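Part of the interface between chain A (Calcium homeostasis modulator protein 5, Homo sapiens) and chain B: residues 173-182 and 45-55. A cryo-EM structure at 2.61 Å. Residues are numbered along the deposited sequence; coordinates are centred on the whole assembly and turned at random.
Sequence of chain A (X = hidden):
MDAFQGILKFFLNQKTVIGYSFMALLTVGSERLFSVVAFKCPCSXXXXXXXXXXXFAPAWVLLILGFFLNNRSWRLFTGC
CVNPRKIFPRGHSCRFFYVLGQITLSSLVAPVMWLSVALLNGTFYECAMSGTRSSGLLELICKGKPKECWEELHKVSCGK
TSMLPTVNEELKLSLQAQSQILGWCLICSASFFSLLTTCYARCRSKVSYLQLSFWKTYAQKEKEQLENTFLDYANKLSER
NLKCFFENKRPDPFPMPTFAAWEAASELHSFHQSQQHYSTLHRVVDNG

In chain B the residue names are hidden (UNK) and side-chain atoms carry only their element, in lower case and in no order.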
# COMPACT_ATOMS: atom_id res chain seq x y z
N LEU A 173 -42.75 22.79 19.50
CA LEU A 173 -41.70 22.88 20.51
C LEU A 173 -42.23 22.68 21.91
O LEU A 173 -41.48 22.29 22.80
CB LEU A 173 -41.01 24.25 20.43
CG LEU A 173 -39.96 24.46 19.34
CD1 LEU A 173 -39.22 25.75 19.59
CD2 LEU A 173 -39.00 23.29 19.28
N SER A 174 -43.52 22.92 22.12
CA SER A 174 -44.11 22.72 23.43
C SER A 174 -44.47 21.27 23.68
O SER A 174 -44.62 20.86 24.83
CB SER A 174 -45.34 23.60 23.59
OG SER A 174 -45.98 23.38 24.83
N LEU A 175 -44.63 20.48 22.62
CA LEU A 175 -44.90 19.05 22.75
C LEU A 175 -43.62 18.23 22.73
O LEU A 175 -43.57 17.18 23.37
CB LEU A 175 -45.82 18.58 21.63
CG LEU A 175 -47.27 19.08 21.63
CD1 LEU A 175 -47.94 18.68 20.34
CD2 LEU A 175 -48.03 18.55 22.81
N GLN A 176 -42.61 18.68 22.01
CA GLN A 176 -41.32 18.01 21.97
C GLN A 176 -40.54 18.20 23.27
O GLN A 176 -39.61 17.44 23.53
CB GLN A 176 -40.52 18.54 20.78
CG GLN A 176 -39.38 17.68 20.28
CD GLN A 176 -38.03 18.23 20.67
OE1 GLN A 176 -37.90 19.39 21.04
NE2 GLN A 176 -37.00 17.40 20.55
N ALA A 177 -40.91 19.18 24.08
CA ALA A 177 -40.29 19.40 25.38
C ALA A 177 -41.04 18.75 26.52
O ALA A 177 -40.44 18.50 27.57
CB ALA A 177 -40.16 20.90 25.66
N GLN A 178 -42.33 18.47 26.36
CA GLN A 178 -43.07 17.72 27.36
C GLN A 178 -42.68 16.25 27.37
O GLN A 178 -42.79 15.59 28.40
CB GLN A 178 -44.57 17.84 27.12
CG GLN A 178 -45.25 18.91 27.92
CD GLN A 178 -46.69 19.10 27.50
OE1 GLN A 178 -47.21 18.34 26.69
NE2 GLN A 178 -47.34 20.12 28.05
N SER A 179 -42.23 15.73 26.23
CA SER A 179 -41.83 14.33 26.15
C SER A 179 -40.43 14.12 26.71
O SER A 179 -40.15 13.06 27.27
CB SER A 179 -41.89 13.84 24.71
OG SER A 179 -40.67 14.08 24.05
N GLN A 180 -39.55 15.10 26.54
CA GLN A 180 -38.19 14.96 27.05
C GLN A 180 -38.12 15.13 28.56
O GLN A 180 -37.16 14.67 29.17
CB GLN A 180 -37.28 15.97 26.36
CG GLN A 180 -37.01 15.62 24.93
CD GLN A 180 -36.07 16.58 24.27
OE1 GLN A 180 -36.12 17.78 24.51
NE2 GLN A 180 -35.19 16.06 23.43
N ILE A 181 -39.12 15.75 29.17
CA ILE A 181 -39.18 15.81 30.63
C ILE A 181 -39.65 14.47 31.18
O ILE A 181 -39.12 13.98 32.19
CB ILE A 181 -40.08 16.98 31.06
CG1 ILE A 181 -39.38 18.30 30.79
CG2 ILE A 181 -40.45 16.90 32.53
CD1 ILE A 181 -40.27 19.50 30.91
N LEU A 182 -40.60 13.82 30.51
CA LEU A 182 -41.02 12.48 30.89
C LEU A 182 -39.96 11.43 30.61
O LEU A 182 -39.96 10.39 31.25
CB LEU A 182 -42.30 12.09 30.15
CG LEU A 182 -43.59 12.82 30.53
CD1 LEU A 182 -44.67 12.47 29.54
CD2 LEU A 182 -44.00 12.44 31.93
N UNK B 45 -43.94 29.04 29.17
CA UNK B 45 -43.84 29.12 30.62
C UNK B 45 -43.15 27.91 31.23
O UNK B 45 -42.92 27.90 32.44
c UNK B 45 -45.80 30.63 30.92
c UNK B 45 -45.22 29.27 31.24
o UNK B 45 -46.09 28.26 30.72
N UNK B 46 -42.81 26.90 30.43
CA UNK B 46 -42.08 25.73 30.89
C UNK B 46 -40.59 25.83 30.60
O UNK B 46 -39.94 24.82 30.34
o UNK B 46 -42.57 22.38 27.82
c UNK B 46 -43.38 23.28 28.12
c UNK B 46 -42.65 24.46 30.25
c UNK B 46 -42.85 24.56 28.74
o UNK B 46 -44.61 23.18 27.93
N UNK B 47 -40.04 27.05 30.62
CA UNK B 47 -38.61 27.21 30.43
C UNK B 47 -37.83 26.82 31.67
O UNK B 47 -36.72 26.29 31.56
c UNK B 47 -38.28 28.66 30.06
c UNK B 47 -38.05 28.84 28.60
n UNK B 47 -37.97 30.08 28.16
o UNK B 47 -37.91 27.88 27.87
N UNK B 48 -38.38 27.10 32.85
CA UNK B 48 -37.67 26.85 34.09
C UNK B 48 -37.52 25.36 34.35
O UNK B 48 -36.44 24.91 34.73
s UNK B 48 -36.10 28.13 36.68
c UNK B 48 -36.51 29.69 37.45
c UNK B 48 -37.73 27.36 36.59
c UNK B 48 -38.40 27.52 35.25
N UNK B 49 -38.57 24.57 34.11
CA UNK B 49 -38.50 23.14 34.36
C UNK B 49 -37.67 22.42 33.30
O UNK B 49 -37.00 21.43 33.61
c UNK B 49 -39.90 21.18 35.04
c UNK B 49 -39.91 22.56 34.42
o UNK B 49 -40.74 23.41 35.21
N UNK B 50 -37.68 22.90 32.07
CA UNK B 50 -37.00 22.20 30.99
C UNK B 50 -35.48 22.32 31.09
O UNK B 50 -34.76 21.34 30.86
c UNK B 50 -35.91 22.70 27.69
c UNK B 50 -35.36 22.10 26.59
c UNK B 50 -35.73 20.82 26.26
c UNK B 50 -36.66 20.15 27.00
o UNK B 50 -35.16 20.22 25.17
c UNK B 50 -36.86 22.05 28.45
c UNK B 50 -37.22 20.77 28.09
c UNK B 50 -37.48 22.72 29.64
N UNK B 51 -34.97 23.50 31.43
CA UNK B 51 -33.53 23.67 31.50
C UNK B 51 -32.92 23.17 32.79
O UNK B 51 -31.73 22.84 32.81
N UNK B 52 -33.71 23.09 33.85
CA UNK B 52 -33.25 22.66 35.15
C UNK B 52 -33.31 21.14 35.31
O UNK B 52 -32.80 20.62 36.30
c UNK B 52 -34.09 23.35 36.22
c UNK B 52 -33.71 23.54 37.67
c UNK B 52 -34.84 24.24 38.37
c UNK B 52 -32.49 24.41 37.69
N UNK B 53 -33.94 20.44 34.37
CA UNK B 53 -33.93 18.99 34.32
C UNK B 53 -32.74 18.47 33.53
O UNK B 53 -32.09 17.50 33.93
c UNK B 53 -35.28 18.49 33.76
c UNK B 53 -36.32 18.47 34.85
c UNK B 53 -35.18 17.10 33.16
N UNK B 54 -32.36 19.14 32.44
CA UNK B 54 -31.16 18.77 31.70
C UNK B 54 -29.88 19.05 32.46
O UNK B 54 -28.82 18.58 32.05
c UNK B 54 -33.09 18.70 29.04
c UNK B 54 -32.81 17.36 27.10
c UNK B 54 -30.91 18.09 28.32
c UNK B 54 -31.72 18.74 29.22
c UNK B 54 -33.64 18.02 27.99
c UNK B 54 -31.13 19.50 30.36
c UNK B 54 -31.45 17.40 27.27
N UNK B 55 -29.94 19.82 33.54
CA UNK B 55 -28.80 20.12 34.39
C UNK B 55 -28.63 19.09 35.50
O UNK B 55 -27.52 18.59 35.72
c UNK B 55 -27.81 22.43 35.33
c UNK B 55 -28.98 21.52 34.99
c UNK B 55 -26.84 22.53 34.19
c UNK B 55 -28.35 23.80 35.67

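Position 45 of chain B carries three side-chain atoms, one carbon bearing an oxygen and a second carbon, and this beta-branched hydroxyl pattern is threonine; B:Thr45 lies out of reach of the chain A helix. Position 46 has three carbons in a row, the third holding two oxygens, and points toward chain A, where its oxygens come close to A:Ser174 and A:Ala177. A carboxylate on a two-methylene chain is glutamate. OE1 of B:Glu46 accepts a weak hydrogen bond from OG of A:Ser174 at 3.4 Å, while OE2 lies 3.6 Å from CB of A:Ala177. B:Glu46 also occupies the N-cap position of the chain B helix.

Position 47 shows two carbons, the second bearing one oxygen and one nitrogen; given this assignment of the terminal atoms, it is an asparagine, B:Asn47, without a contact here. At position 48 an unbranched chain of two carbons, a sulfur and a carbon identifies B:Met48, likewise remote from chain A. Position 49 repeats the pattern of one carbon carrying an oxygen and a carbon, and the carbon of this fork nears A:Ile181. It is B:Thr49, whose CG2 approaches CD1 of A:Ile181 to 4.5 Å, a peripheral touch.

Position 50 has one carbon followed by a six-carbon ring bearing an oxygen; the oxygen reaches A:Gln180 and the ring lies by A:Ala177 and A:Ile181. This can only be tyrosine. The t rotamer of B:Tyr50 carries its ring to chain A, so that OH donates a hydrogen bond of 2.7 Å to OE1 of A:Gln180. Along the ring, CD2 packs 3.8 Å from CB of A:Ala177 and 4.2 Å from CG1 of A:Ile181, the latter at the ring edge.

Position 51 has no side-chain atoms and is B:Gly51. Position 52, four carbons forked at the second, is B:Leu52, directed out of reach. Position 53 has one carbon carrying two others, the mark of valine; B:Val53 points toward chain A but makes no close contact. At position 54 a carbon leads to a six-carbon ring without oxygen, which approaches A:Gln180, hence B:Phe54, whose CZ lies 4.2 Å from OE1 of A:Gln180. Position 55, again four carbons forked at the second, is B:Leu55, far from the contact.

The two helices run in broadly the same direction, 41° apart, with axes no closer than 10.2 Å, so side chains must bridge the gap. B:Glu46 and B:Tyr50, one turn apart, do most of this. The short side chain of A:Ala177 meets both, and the tyrosine joins apolar packing to the stronger of the two hydrogen bonds. The two stretches together bury 432 Å², both sides summed.

Chain B, residues 45-55: TENMTYGLVFL
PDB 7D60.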